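Local coordinates for protein beta-fructofuranosidase (PDB 3WPU) that belongs to the levansucrase/invertase family, whose members share a five-bladed beta-propeller catalytic domain, at residues N91-I96 with Y120-V125; D224-D229 with W321-P326; F244-T249 with V262-S267; L430-I435 with G448-T453. All blocks are in the same frame, centred on the assembly; numbering follows the deposited sequence.

In the fold
Along the chain, contact 1 comes first and contact 4 last; contact 3, a hairpin, lies between the two segments of contact 2. Contacts 2 and 3 touch, with centres about 9 Å apart, and the rings of Phe244, Phe263 and Phe323 pack where they join. Strand 213-226, of contact 2, shares a large sheet with contact 1, about 34 Å away between centres. Residues 321-326 share a smaller mixed sheet with contact 3. Strand 430-434 of contact 4 lies in a four-stranded antiparallel sheet, and its partner 448-453 is the loop entering that sheet's next strand. Contact 1 thus joins strands of one sheet, contact 2 packs it against that of contact 3, and contact 4 secures a loop.

Contact 1. Residues N91-I96 with Y120-V125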
loop_
_atom_site.group_PDB
_atom_site.type_symbol
_atom_site.label_atom_id
_atom_site.label_comp_id
_atom_site.label_asym_id
_atom_site.label_seq_id
_atom_site.Cartn_x
_atom_site.Cartn_y
_atom_site.Cartn_z
ATOM N N ASN A 91 -1.792 14.293 -19.718
ATOM C CA ASN A 91 -1.592 15.582 -20.356
ATOM C C ASN A 91 -0.595 16.487 -19.639
ATOM O O ASN A 91 -0.836 17.671 -19.459
ATOM C CB ASN A 91 -2.940 16.249 -20.593
ATOM C CG ASN A 91 -3.731 15.545 -21.678
ATOM O OD1 ASN A 91 -3.321 14.506 -22.167
ATOM N ND2 ASN A 91 -4.864 16.110 -22.056
ATOM N N GLY A 92 0.540 15.897 -19.262
ATOM C CA GLY A 92 1.661 16.623 -18.714
ATOM C C GLY A 92 1.688 16.735 -17.212
ATOM O O GLY A 92 2.560 17.408 -16.677
ATOM N N TRP A 93 0.761 16.074 -16.524
ATOM C CA TRP A 93 0.661 16.197 -15.056
ATOM C C TRP A 93 0.691 14.840 -14.355
ATOM O O TRP A 93 -0.128 13.961 -14.661
ATOM C CB TRP A 93 -0.642 16.882 -14.666
ATOM C CG TRP A 93 -0.781 18.258 -15.179
ATOM C CD1 TRP A 93 -1.421 18.645 -16.315
ATOM C CD2 TRP A 93 -0.294 19.453 -14.558
ATOM N NE1 TRP A 93 -1.353 20.003 -16.456
ATOM C CE2 TRP A 93 -0.663 20.528 -15.388
ATOM C CE3 TRP A 93 0.446 19.720 -13.405
ATOM C CZ2 TRP A 93 -0.340 21.845 -15.088
ATOM C CZ3 TRP A 93 0.764 21.035 -13.108
ATOM C CH2 TRP A 93 0.371 22.077 -13.936
ATOM N N GLU A 94 1.615 14.680 -13.409
ATOM C CA GLU A 94 1.593 13.517 -12.501
ATOM C C GLU A 94 0.457 13.810 -11.512
ATOM O O GLU A 94 0.308 14.956 -11.081
ATOM C CB GLU A 94 2.911 13.331 -11.758
ATOM C CG GLU A 94 4.052 12.906 -12.652
ATOM C CD GLU A 94 5.348 12.645 -11.932
ATOM O OE1 GLU A 94 5.544 13.106 -10.777
ATOM O OE2 GLU A 94 6.216 11.991 -12.550
ATOM N N ILE A 95 -0.316 12.775 -11.163
ATOM C CA ILE A 95 -1.490 12.876 -10.312
ATOM C C ILE A 95 -1.422 11.750 -9.277
ATOM O O ILE A 95 -1.217 10.583 -9.620
ATOM C CB ILE A 95 -2.804 12.722 -11.120
ATOM C CG1 ILE A 95 -2.987 13.886 -12.093
ATOM C CG2 ILE A 95 -4.005 12.600 -10.176
ATOM C CD1 ILE A 95 -3.994 13.608 -13.181
ATOM N N ILE A 96 -1.576 12.119 -8.009
ATOM C CA ILE A 96 -1.659 11.139 -6.918
ATOM C C ILE A 96 -2.910 11.372 -6.089
ATOM O O ILE A 96 -3.466 12.491 -6.055
ATOM C CB ILE A 96 -0.419 11.149 -6.023
ATOM C CG1 ILE A 96 -0.258 12.523 -5.371
ATOM C CG2 ILE A 96 0.806 10.712 -6.830
ATOM C CD1 ILE A 96 0.880 12.628 -4.370
ATOM N N TYR A 120 -1.174 17.165 -7.655
ATOM C CA TYR A 120 -0.614 17.093 -8.999
ATOM C C TYR A 120 0.647 17.937 -9.127
ATOM O O TYR A 120 0.894 18.870 -8.319
ATOM C CB TYR A 120 -1.655 17.489 -10.035
ATOM C CG TYR A 120 -2.222 18.874 -9.861
ATOM C CD1 TYR A 120 -1.629 19.967 -10.474
ATOM C CD2 TYR A 120 -3.385 19.077 -9.112
ATOM C CE1 TYR A 120 -2.165 21.239 -10.328
ATOM C CE2 TYR A 120 -3.913 20.343 -8.950
ATOM C CZ TYR A 120 -3.315 21.405 -9.567
ATOM O OH TYR A 120 -3.874 22.665 -9.403
ATOM N N ARG A 121 1.476 17.582 -10.097
ATOM C CA ARG A 121 2.693 18.339 -10.385
ATOM C C ARG A 121 3.100 18.067 -11.820
ATOM O O ARG A 121 2.689 17.061 -12.397
ATOM C CB ARG A 121 3.824 17.980 -9.415
ATOM C CG ARG A 121 4.424 16.603 -9.627
ATOM C CD ARG A 121 5.482 16.259 -8.587
ATOM N NE ARG A 121 6.011 14.912 -8.827
ATOM C CZ ARG A 121 6.962 14.333 -8.108
ATOM N NH1 ARG A 121 7.524 14.958 -7.084
ATOM N NH2 ARG A 121 7.328 13.100 -8.396
ATOM N N PRO A 122 3.916 18.951 -12.396
ATOM C CA PRO A 122 4.364 18.732 -13.772
ATOM C C PRO A 122 5.131 17.412 -13.936
ATOM O O PRO A 122 5.977 17.051 -13.112
ATOM C CB PRO A 122 5.297 19.919 -14.025
ATOM C CG PRO A 122 4.832 20.971 -13.067
ATOM C CD PRO A 122 4.465 20.192 -11.835
ATOM N N ALA A 123 4.822 16.703 -15.008
ATOM C CA ALA A 123 5.519 15.489 -15.365
ATOM C C ALA A 123 6.930 15.784 -15.916
ATOM O O ALA A 123 7.215 16.887 -16.398
ATOM C CB ALA A 123 4.702 14.716 -16.401
ATOM N N GLY A 124 7.806 14.794 -15.817
ATOM C CA GLY A 124 9.092 14.797 -16.535
ATOM C C GLY A 124 10.217 15.646 -15.983
ATOM O O GLY A 124 11.161 15.972 -16.718
ATOM N N VAL A 125 10.139 16.007 -14.708
ATOM C CA VAL A 125 11.202 16.741 -14.018
ATOM C C VAL A 125 11.937 15.752 -13.085
ATOM O O VAL A 125 11.307 15.078 -12.245
ATOM C CB VAL A 125 10.635 17.924 -13.212
ATOM C CG1 VAL A 125 11.746 18.766 -12.581
ATOM C CG2 VAL A 125 9.738 18.797 -14.074
HETATM O O HOH W 1 6.853 12.199 -15.235
HETATM O O HOH W 2 8.773 12.831 -12.064
#
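The ring of Tyr120 turns its edge to the face of the Trp93 six-membered ring, an offset edge-to-face pair with planes at 87° and centroids 5.4 Å apart. Its leading atom, CD1, lies 3.6 Å from Trp93 CE3. The two side chains run side by side in the same direction: Tyr120 places CG between its backbone N and carbonyl carbon (chi1 59°), which stands the ring alongside the indole. Pro122 CD packs 4.0 Å from Trp93 CZ3, adding a second apolar group beside the indole. The other flat group, the Arg121 guanidinium, receives Glu94 OE1 at its edge and in its plane. That single oxygen takes both NE, at 2.7 Å, and NH2, at 3.0 Å, while the carboxylate is twisted 36° from the guanidinium. The pairs belong to neighbouring antiparallel strands 93-102 and 115-122 of the large sheet: Trp93, Ile95 and Tyr120 lie on one face against Val214, and the charged pair lies on the other. Both charged residues are buried, and further partners probably offset the cost; their long, extended chains let the ends meet beyond the backbone. Arg121 NH2 also forms a salt bridge with Asp483 and NH1 reaches the carbonyl of Gly134; Glu94 OE2 accepts from Ala486 N and from a water shared with Gly124 N. Glu94 N donates to Arg121 O at 2.8 Å, and Arg121 N returns the bond to Glu94 O. Gly92 suits the end of the ladder, since at its positive phi a beta carbon would press on the preceding carbonyl; its O accepts from Ala123 N at 2.9 Å.

Contact 2. Residues D224-D229 with W321-P326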
loop_
_atom_site.group_PDB
_atom_site.type_symbol
_atom_site.label_atom_id
_atom_site.label_comp_id
_atom_site.label_asym_id
_atom_site.label_seq_id
_atom_site.Cartn_x
_atom_site.Cartn_y
_atom_site.Cartn_z
ATOM N N ASP A 224 -20.987 -0.094 -4.689
ATOM C CA ASP A 224 -20.607 -0.973 -3.581
ATOM C C ASP A 224 -20.143 -2.290 -4.192
ATOM O O ASP A 224 -20.926 -2.961 -4.875
ATOM C CB ASP A 224 -21.850 -1.150 -2.692
ATOM C CG ASP A 224 -21.599 -1.939 -1.429
ATOM O OD1 ASP A 224 -20.489 -2.474 -1.225
ATOM O OD2 ASP A 224 -22.576 -2.051 -0.659
ATOM N N LEU A 225 -18.881 -2.658 -3.992
ATOM C CA LEU A 225 -18.341 -3.869 -4.649
ATOM C C LEU A 225 -18.318 -5.098 -3.762
ATOM O O LEU A 225 -18.756 -6.187 -4.190
ATOM C CB LEU A 225 -16.928 -3.600 -5.164
ATOM C CG LEU A 225 -16.732 -2.363 -6.056
ATOM C CD1 LEU A 225 -15.265 -2.236 -6.394
ATOM C CD2 LEU A 225 -17.565 -2.429 -7.340
ATOM N N LEU A 226 -17.784 -4.946 -2.549
ATOM C CA LEU A 226 -17.558 -6.057 -1.643
ATOM C C LEU A 226 -17.635 -5.680 -0.196
ATOM O O LEU A 226 -17.250 -4.572 0.185
ATOM C CB LEU A 226 -16.145 -6.681 -1.865
ATOM C CG LEU A 226 -15.802 -7.225 -3.235
ATOM C CD1 LEU A 226 -14.304 -7.467 -3.369
ATOM C CD2 LEU A 226 -16.562 -8.517 -3.497
ATOM N N GLN A 227 -18.189 -6.586 0.594
ATOM C CA GLN A 227 -18.162 -6.478 2.052
ATOM C C GLN A 227 -17.835 -7.857 2.614
ATOM O O GLN A 227 -18.124 -8.883 1.990
ATOM C CB GLN A 227 -19.468 -5.935 2.606
ATOM C CG GLN A 227 -20.664 -6.805 2.457
ATOM C CD GLN A 227 -21.942 -6.050 2.820
ATOM O OE1 GLN A 227 -22.380 -5.161 2.092
ATOM N NE2 GLN A 227 -22.518 -6.391 3.945
ATOM N N ALA A 228 -17.234 -7.884 3.787
ATOM C CA ALA A 228 -16.818 -9.144 4.407
ATOM C C ALA A 228 -17.960 -10.166 4.454
ATOM O O ALA A 228 -19.102 -9.832 4.811
ATOM C CB ALA A 228 -16.284 -8.883 5.809
ATOM N N ASP A 229 -17.644 -11.399 4.075
ATOM C CA ASP A 229 -18.649 -12.443 3.872
ATOM C C ASP A 229 -18.833 -13.416 5.044
ATOM O O ASP A 229 -19.937 -13.958 5.246
ATOM C CB ASP A 229 -18.265 -13.268 2.655
ATOM C CG ASP A 229 -16.968 -14.029 2.862
ATOM O OD1 ASP A 229 -15.935 -13.406 3.175
ATOM O OD2 ASP A 229 -16.975 -15.276 2.768
ATOM N N TRP A 321 -17.869 -8.068 -8.630
ATOM C CA TRP A 321 -16.724 -8.845 -8.171
ATOM C C TRP A 321 -17.221 -10.084 -7.438
ATOM O O TRP A 321 -18.334 -10.082 -6.867
ATOM C CB TRP A 321 -15.858 -7.977 -7.220
ATOM C CG TRP A 321 -15.167 -6.866 -7.951
ATOM C CD1 TRP A 321 -15.721 -5.692 -8.365
ATOM C CD2 TRP A 321 -13.811 -6.837 -8.397
ATOM N NE1 TRP A 321 -14.825 -4.947 -9.045
ATOM C CE2 TRP A 321 -13.627 -5.616 -9.082
ATOM C CE3 TRP A 321 -12.737 -7.729 -8.301
ATOM C CZ2 TRP A 321 -12.421 -5.249 -9.642
ATOM C CZ3 TRP A 321 -11.522 -7.357 -8.887
ATOM C CH2 TRP A 321 -11.376 -6.120 -9.525
ATOM N N GLU A 322 -16.400 -11.128 -7.451
ATOM C CA GLU A 322 -16.626 -12.320 -6.642
ATOM C C GLU A 322 -15.393 -12.514 -5.762
ATOM O O GLU A 322 -14.250 -12.371 -6.213
ATOM C CB GLU A 322 -16.896 -13.585 -7.486
ATOM C CG GLU A 322 -15.726 -14.069 -8.267
ATOM C CD GLU A 322 -16.047 -15.268 -9.149
ATOM O OE1 GLU A 322 -15.083 -15.874 -9.627
ATOM O OE2 GLU A 322 -17.240 -15.543 -9.404
ATOM N N PHE A 323 -15.638 -12.833 -4.510
ATOM C CA PHE A 323 -14.582 -13.232 -3.613
ATOM C C PHE A 323 -13.988 -14.549 -4.079
ATOM O O PHE A 323 -14.698 -15.419 -4.630
ATOM C CB PHE A 323 -15.105 -13.451 -2.198
ATOM C CG PHE A 323 -15.313 -12.192 -1.398
ATOM C CD1 PHE A 323 -14.288 -11.308 -1.223
ATOM C CD2 PHE A 323 -16.523 -11.947 -0.789
ATOM C CE1 PHE A 323 -14.458 -10.166 -0.456
ATOM C CE2 PHE A 323 -16.722 -10.812 -0.020
ATOM C CZ PHE A 323 -15.688 -9.924 0.143
ATOM N N LEU A 324 -12.691 -14.678 -3.874
ATOM C CA LEU A 324 -11.975 -15.938 -3.980
ATOM C C LEU A 324 -11.325 -16.227 -2.627
ATOM O O LEU A 324 -11.289 -15.339 -1.746
ATOM C CB LEU A 324 -10.935 -15.868 -5.099
ATOM C CG LEU A 324 -11.493 -15.633 -6.504
ATOM C CD1 LEU A 324 -10.396 -15.454 -7.537
ATOM C CD2 LEU A 324 -12.428 -16.762 -6.931
ATOM N N PRO A 325 -10.808 -17.451 -2.429
ATOM C CA PRO A 325 -10.259 -17.757 -1.085
ATOM C C PRO A 325 -9.028 -16.881 -0.750
ATOM O O PRO A 325 -8.347 -16.381 -1.634
ATOM C CB PRO A 325 -9.934 -19.254 -1.181
ATOM C CG PRO A 325 -10.913 -19.768 -2.232
ATOM C CD PRO A 325 -10.952 -18.673 -3.256
ATOM N N PRO A 326 -8.756 -16.648 0.544
ATOM C CA PRO A 326 -7.581 -15.841 0.840
ATOM C C PRO A 326 -6.277 -16.414 0.282
ATOM O O PRO A 326 -6.102 -17.654 0.189
ATOM C CB PRO A 326 -7.524 -15.831 2.390
ATOM C CG PRO A 326 -8.819 -16.371 2.870
ATOM C CD PRO A 326 -9.395 -17.206 1.750
HETATM O O HOH W 3 -19.618 -6.870 -6.601
#
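Asp229, packed against the Phe323 ring, has a carboxylate gripped by backbone amides: OD2 accepts from Thr231 N, closing an Asx turn, and from Tyr232 N, while OD1 accepts from Tyr233 N. The turn follows the end of strand 213-226, where Leu225 and Leu226 both face Ile200 in a classic beta bulge. This strand of the large sheet runs nearly parallel to 321-326, which belongs to the smaller mixed sheet, and no direct hydrogen bond joins them; side chains and one water bridge the 7.2 Å between their axes. Phe323 is the centrepiece. Over one face sits Leu226 CD2, 4.0 Å from the ring centroid and 10° off its normal, a CH-pi contact; over the opposite face, toward the rim, lies Asp229 OD1. The ring edge meets Gln227 O, 3.1 Å from CE2, where the weakly positive ring hydrogens would favour a carbonyl. A flat aromatic suits this slot because it can be covered on both faces and still offer its edge to the backbone. Leu226, with CG anti to its carbonyl carbon (chi1 -59°), reaches two neighbours at once, since its CD2 also touches Trp321 CB at 3.8 Å. The water accepts from Trp321 N at 2.9 Å and lies beside Leu225 O. Beyond it, Leu225 slants across the indole: its CD1 comes to 3.8 Å from Trp321 NE1, whose N-H is spent on Leu318 O.

Contact 3. Residues F244-T249 with V262-S267; sequences FRDPFT and VFEGNS
Arg245 and Glu264 meet twice, through the backbone and through their ends. Arg245 N donates to Glu264 O at 3.0 Å and Glu264 N to Arg245 O at 2.8 Å; Phe248 N and Val262 O pair at 2.9 Å, with Val262 N returning the bond to Phe248 O. Glu264 OE1 lies over one face of the guanidinium, 3.3 Å from Arg245 NE, a salt bridge that probably rests on charge alone, since no N-H points at it. Arg245 NH2 instead finds an acid in Glu338. Asp246 joins this buried network through a long ion pair to Arg245 NE; its OD2 accepts from Arg339 N and lies 3.8 Å from the like-charged Glu264 OE1, while OD1 is hydrogen-bonded to a glycerol. Arg245, Asp246 and Pro247 form the family's Arg-Asp-Pro motif, coinciding with a beta bulge in the hairpin of strands 245-250 and 260-266. The register slips by one residue as Asp246 adopts a positive phi of 74°. Its N turns out to Thr180 OG1, and Pro247, having no N-H to satisfy, fits the step; its O accepts from Ser166 OG. Across the slip the backbones meet through C-H contacts, such as Pro247 CA to Val262 O at 3.4 Å. Away from the charges, Phe244, with CG anti to its backbone N (chi1 -172°), brings CE1 to 3.7 Å from Phe263 CE1, the rings inclined at 55°.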
loop_
_atom_site.group_PDB
_atom_site.type_symbol
_atom_site.label_atom_id
_atom_site.label_comp_id
_atom_site.label_asym_id
_atom_site.label_seq_id
_atom_site.Cartn_x
_atom_site.Cartn_y
_atom_site.Cartn_z
ATOM N N PHE A 244 -10.940 -4.958 7.004
ATOM C CA PHE A 244 -11.455 -5.224 5.635
ATOM C C PHE A 244 -11.288 -3.940 4.859
ATOM O O PHE A 244 -12.028 -2.986 5.068
ATOM C CB PHE A 244 -12.918 -5.686 5.642
ATOM C CG PHE A 244 -13.396 -6.147 4.290
ATOM C CD1 PHE A 244 -13.184 -7.446 3.869
ATOM C CD2 PHE A 244 -14.064 -5.269 3.454
ATOM C CE1 PHE A 244 -13.591 -7.839 2.598
ATOM C CE2 PHE A 244 -14.496 -5.667 2.207
ATOM C CZ PHE A 244 -14.258 -6.957 1.785
ATOM N N ARG A 245 -10.237 -3.860 4.063
ATOM C CA ARG A 245 -9.891 -2.606 3.391
ATOM C C ARG A 245 -8.772 -2.751 2.385
ATOM O O ARG A 245 -8.174 -3.827 2.262
ATOM C CB ARG A 245 -9.486 -1.542 4.459
ATOM C CG ARG A 245 -8.328 -1.924 5.356
ATOM C CD ARG A 245 -8.028 -0.759 6.308
ATOM N NE ARG A 245 -7.018 -1.092 7.292
ATOM C CZ ARG A 245 -7.218 -1.738 8.433
ATOM N NH1 ARG A 245 -8.430 -2.120 8.815
ATOM N NH2 ARG A 245 -6.192 -1.956 9.243
ATOM N N ASP A 246 -8.526 -1.654 1.668
ATOM C CA ASP A 246 -7.329 -1.400 0.857
ATOM C C ASP A 246 -7.292 -2.215 -0.467
ATOM O O ASP A 246 -6.363 -2.999 -0.655
ATOM C CB ASP A 246 -6.043 -1.712 1.616
ATOM C CG ASP A 246 -5.895 -0.937 2.937
ATOM O OD1 ASP A 246 -6.622 0.048 3.142
ATOM O OD2 ASP A 246 -5.089 -1.408 3.813
ATOM N N PRO A 247 -8.239 -1.960 -1.380
ATOM C CA PRO A 247 -8.263 -2.695 -2.668
ATOM C C PRO A 247 -7.146 -2.245 -3.631
ATOM O O PRO A 247 -6.971 -1.042 -3.888
ATOM C CB PRO A 247 -9.622 -2.310 -3.253
ATOM C CG PRO A 247 -9.889 -0.961 -2.689
ATOM C CD PRO A 247 -9.419 -1.077 -1.272
ATOM N N PHE A 248 -6.428 -3.224 -4.188
ATOM C CA PHE A 248 -5.425 -3.022 -5.230
ATOM C C PHE A 248 -5.770 -3.966 -6.394
ATOM O O PHE A 248 -5.778 -5.169 -6.182
ATOM C CB PHE A 248 -4.029 -3.373 -4.672
ATOM C CG PHE A 248 -2.927 -3.389 -5.717
ATOM C CD1 PHE A 248 -2.224 -2.240 -6.012
ATOM C CD2 PHE A 248 -2.620 -4.553 -6.427
ATOM C CE1 PHE A 248 -1.219 -2.220 -6.973
ATOM C CE2 PHE A 248 -1.601 -4.547 -7.373
ATOM C CZ PHE A 248 -0.919 -3.390 -7.672
ATOM N N THR A 249 -6.030 -3.410 -7.577
ATOM C CA THR A 249 -6.434 -4.218 -8.768
ATOM C C THR A 249 -5.305 -4.357 -9.766
ATOM O O THR A 249 -4.400 -3.514 -9.836
ATOM C CB THR A 249 -7.688 -3.654 -9.490
ATOM O OG1 THR A 249 -7.351 -2.533 -10.330
ATOM C CG2 THR A 249 -8.813 -3.324 -8.513
ATOM N N VAL A 262 -6.454 -7.592 -4.679
ATOM C CA VAL A 262 -6.117 -8.006 -3.337
ATOM C C VAL A 262 -6.508 -6.912 -2.364
ATOM O O VAL A 262 -6.692 -5.747 -2.736
ATOM C CB VAL A 262 -4.626 -8.424 -3.146
ATOM C CG1 VAL A 262 -4.331 -9.698 -3.938
ATOM C CG2 VAL A 262 -3.671 -7.338 -3.558
ATOM N N PHE A 263 -6.717 -7.343 -1.133
ATOM C CA PHE A 263 -7.148 -6.449 -0.075
ATOM C C PHE A 263 -6.825 -7.100 1.262
ATOM O O PHE A 263 -6.532 -8.284 1.334
ATOM C CB PHE A 263 -8.661 -6.178 -0.185
ATOM C CG PHE A 263 -9.487 -7.426 -0.262
ATOM C CD1 PHE A 263 -9.955 -8.035 0.889
ATOM C CD2 PHE A 263 -9.761 -8.005 -1.476
ATOM C CE1 PHE A 263 -10.668 -9.203 0.840
ATOM C CE2 PHE A 263 -10.481 -9.188 -1.533
ATOM C CZ PHE A 263 -10.942 -9.777 -0.382
ATOM N N GLU A 264 -6.792 -6.289 2.317
ATOM C CA GLU A 264 -6.664 -6.791 3.667
ATOM C C GLU A 264 -7.976 -7.314 4.227
ATOM O O GLU A 264 -9.003 -6.644 4.147
ATOM C CB GLU A 264 -6.162 -5.671 4.614
ATOM C CG GLU A 264 -6.083 -6.152 6.052
ATOM C CD GLU A 264 -5.642 -5.079 7.032
ATOM O OE1 GLU A 264 -5.544 -3.917 6.629
ATOM O OE2 GLU A 264 -5.425 -5.429 8.213
ATOM N N GLY A 265 -7.924 -8.493 4.829
ATOM C CA GLY A 265 -9.014 -9.030 5.635
ATOM C C GLY A 265 -8.513 -9.615 6.941
ATOM O O GLY A 265 -7.332 -9.434 7.314
ATOM N N ASN A 266 -9.411 -10.296 7.660
ATOM C CA ASN A 266 -9.009 -11.236 8.691
ATOM C C ASN A 266 -9.570 -12.599 8.337
ATOM O O ASN A 266 -10.578 -12.708 7.644
ATOM C CB ASN A 266 -9.552 -10.870 10.075
ATOM C CG ASN A 266 -8.919 -9.613 10.677
ATOM O OD1 ASN A 266 -9.591 -8.865 11.363
ATOM N ND2 ASN A 266 -7.668 -9.405 10.468
ATOM N N SER A 267 -8.914 -13.641 8.830
ATOM C CA SER A 267 -9.441 -14.987 8.700
ATOM C C SER A 267 -10.824 -15.047 9.353
ATOM O O SER A 267 -11.074 -14.462 10.397
ATOM C CB SER A 267 -8.487 -15.978 9.356
ATOM O OG SER A 267 -7.233 -15.965 8.709
#

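Contact 4. Residues L430-I435 with G448-T453; sequences LVQSFI and GTLAPT
Leu450 starts out pointing away from strand 430-434, but its end curls back: its CD2 methyl lies 3.4 Å from Ser433 O and 3.8 Å from Phe434 CB, near the bent side chain of Gln432. Gln432 kinks at chi2 (99°), which sets OE1 beside that methyl while NE2 is held by Thr77 O. The Phe434 ring leads away from the contact toward Trp75, which it meets edge-to-face, and leaves only its CB to the leucine. Ser433 directs OG at the CB of Ala451, 3.5 Å off, and a small alanine is well suited to so close an approach. Ile435 also meets Ala451, its CG1 lying 3.9 Å from the same CB, a branched chain covering a short one. At the far end Thr453 turns CG2 to Leu430 CB, 3.9 Å away, and saves OG1 for Asp483 O and a water. The backbones run roughly antiparallel: Ala451 N donates to Ser433 O, and Ile435 N to Thr449 O at 2.9 Å in an almost straight bond. Gly448, at a positive phi that glycine adopts easily, then gives its N to Ile435 O. Where the chains draw apart, one water donates to Val431 O and Pro452 O and accepts from Ser433 OG, and a second donates to Ala451 O and Thr453 OG1. Strand 430-434 lies between strands 423-425 and 454-458 in a four-stranded antiparallel sheet; residues 448-453 form the loop leading from strand 443-446 into 454-458, with strand 72-81 packed against Phe434 and Leu450.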
loop_
_atom_site.group_PDB
_atom_site.type_symbol
_atom_site.label_atom_id
_atom_site.label_comp_id
_atom_site.label_asym_id
_atom_site.label_seq_id
_atom_site.Cartn_x
_atom_site.Cartn_y
_atom_site.Cartn_z
ATOM N N LEU A 430 11.202 1.239 -6.422
ATOM C CA LEU A 430 11.121 2.471 -5.618
ATOM C C LEU A 430 9.976 2.347 -4.597
ATOM O O LEU A 430 8.946 1.748 -4.852
ATOM C CB LEU A 430 10.944 3.701 -6.490
ATOM C CG LEU A 430 12.042 4.018 -7.510
ATOM C CD1 LEU A 430 11.764 5.369 -8.172
ATOM C CD2 LEU A 430 13.433 4.020 -6.863
ATOM N N VAL A 431 10.171 2.890 -3.410
ATOM C CA VAL A 431 9.202 2.707 -2.354
ATOM C C VAL A 431 8.870 4.066 -1.764
ATOM O O VAL A 431 9.761 4.787 -1.273
ATOM C CB VAL A 431 9.702 1.758 -1.242
ATOM C CG1 VAL A 431 8.610 1.598 -0.188
ATOM C CG2 VAL A 431 10.130 0.397 -1.827
ATOM N N GLN A 432 7.592 4.434 -1.843
ATOM C CA GLN A 432 7.106 5.683 -1.232
ATOM C C GLN A 432 6.351 5.330 0.042
ATOM O O GLN A 432 5.815 4.253 0.168
ATOM C CB GLN A 432 6.216 6.468 -2.195
ATOM C CG GLN A 432 4.993 5.732 -2.751
ATOM C CD GLN A 432 3.692 6.039 -2.048
ATOM O OE1 GLN A 432 3.664 6.594 -0.927
ATOM N NE2 GLN A 432 2.596 5.684 -2.693
ATOM N N SER A 433 6.359 6.244 1.020
ATOM C CA SER A 433 5.740 5.989 2.320
ATOM C C SER A 433 5.455 7.344 2.968
ATOM O O SER A 433 5.994 8.333 2.495
ATOM C CB SER A 433 6.706 5.195 3.214
ATOM O OG SER A 433 7.934 5.871 3.440
ATOM N N PHE A 434 4.625 7.368 4.010
ATOM C CA PHE A 434 4.391 8.613 4.754
ATOM C C PHE A 434 5.071 8.532 6.085
ATOM O O PHE A 434 5.231 7.475 6.681
ATOM C CB PHE A 434 2.886 8.912 4.901
ATOM C CG PHE A 434 2.214 8.193 6.049
ATOM C CD1 PHE A 434 2.204 8.715 7.330
ATOM C CD2 PHE A 434 1.624 6.953 5.869
ATOM C CE1 PHE A 434 1.592 8.038 8.381
ATOM C CE2 PHE A 434 1.016 6.265 6.907
ATOM C CZ PHE A 434 1.018 6.794 8.182
ATOM N N ILE A 435 5.375 9.709 6.620
ATOM C CA ILE A 435 6.012 9.822 7.932
ATOM C C ILE A 435 4.990 9.872 9.064
ATOM O O ILE A 435 4.042 10.683 9.032
ATOM C CB ILE A 435 6.833 11.121 7.994
ATOM C CG1 ILE A 435 7.960 11.104 6.958
ATOM C CG2 ILE A 435 7.414 11.308 9.394
ATOM C CD1 ILE A 435 8.717 12.408 6.815
ATOM N N GLY A 448 2.687 13.230 8.688
ATOM C CA GLY A 448 1.508 13.575 7.921
ATOM C C GLY A 448 1.911 14.210 6.590
ATOM O O GLY A 448 1.238 15.109 6.074
ATOM N N THR A 449 3.024 13.721 6.049
ATOM C CA THR A 449 3.576 14.116 4.745
ATOM C C THR A 449 4.488 12.949 4.289
ATOM O O THR A 449 4.875 12.119 5.112
ATOM C CB THR A 449 4.373 15.439 4.853
ATOM O OG1 THR A 449 4.808 15.863 3.554
ATOM C CG2 THR A 449 5.595 15.292 5.778
ATOM N N LEU A 450 4.802 12.869 2.998
ATOM C CA LEU A 450 5.567 11.725 2.510
ATOM C C LEU A 450 7.054 11.782 2.863
ATOM O O LEU A 450 7.673 12.859 2.946
ATOM C CB LEU A 450 5.366 11.541 1.001
ATOM C CG LEU A 450 3.913 11.254 0.623
ATOM C CD1 LEU A 450 3.864 11.045 -0.884
ATOM C CD2 LEU A 450 3.288 10.047 1.308
ATOM N N ALA A 451 7.617 10.599 3.075
ATOM C CA ALA A 451 9.044 10.432 3.319
ATOM C C ALA A 451 9.821 10.601 1.998
ATOM O O ALA A 451 9.195 10.745 0.943
ATOM C CB ALA A 451 9.304 9.050 3.898
ATOM N N PRO A 452 11.181 10.564 2.047
ATOM C CA PRO A 452 11.917 10.433 0.805
ATOM C C PRO A 452 11.640 9.050 0.221
ATOM O O PRO A 452 11.519 8.067 0.952
ATOM C CB PRO A 452 13.387 10.543 1.230
ATOM C CG PRO A 452 13.359 11.199 2.594
ATOM C CD PRO A 452 12.087 10.665 3.208
ATOM N N THR A 453 11.534 8.978 -1.084
ATOM C CA THR A 453 11.373 7.708 -1.745
ATOM C C THR A 453 12.704 6.968 -1.685
ATOM O O THR A 453 13.767 7.584 -1.831
ATOM C CB THR A 453 10.933 7.994 -3.155
ATOM O OG1 THR A 453 9.629 8.575 -3.088
ATOM C CG2 THR A 453 10.891 6.720 -4.031
HETATM O O HOH W 4 9.730 5.936 1.284
HETATM O O HOH W 5 7.889 8.814 -0.631
#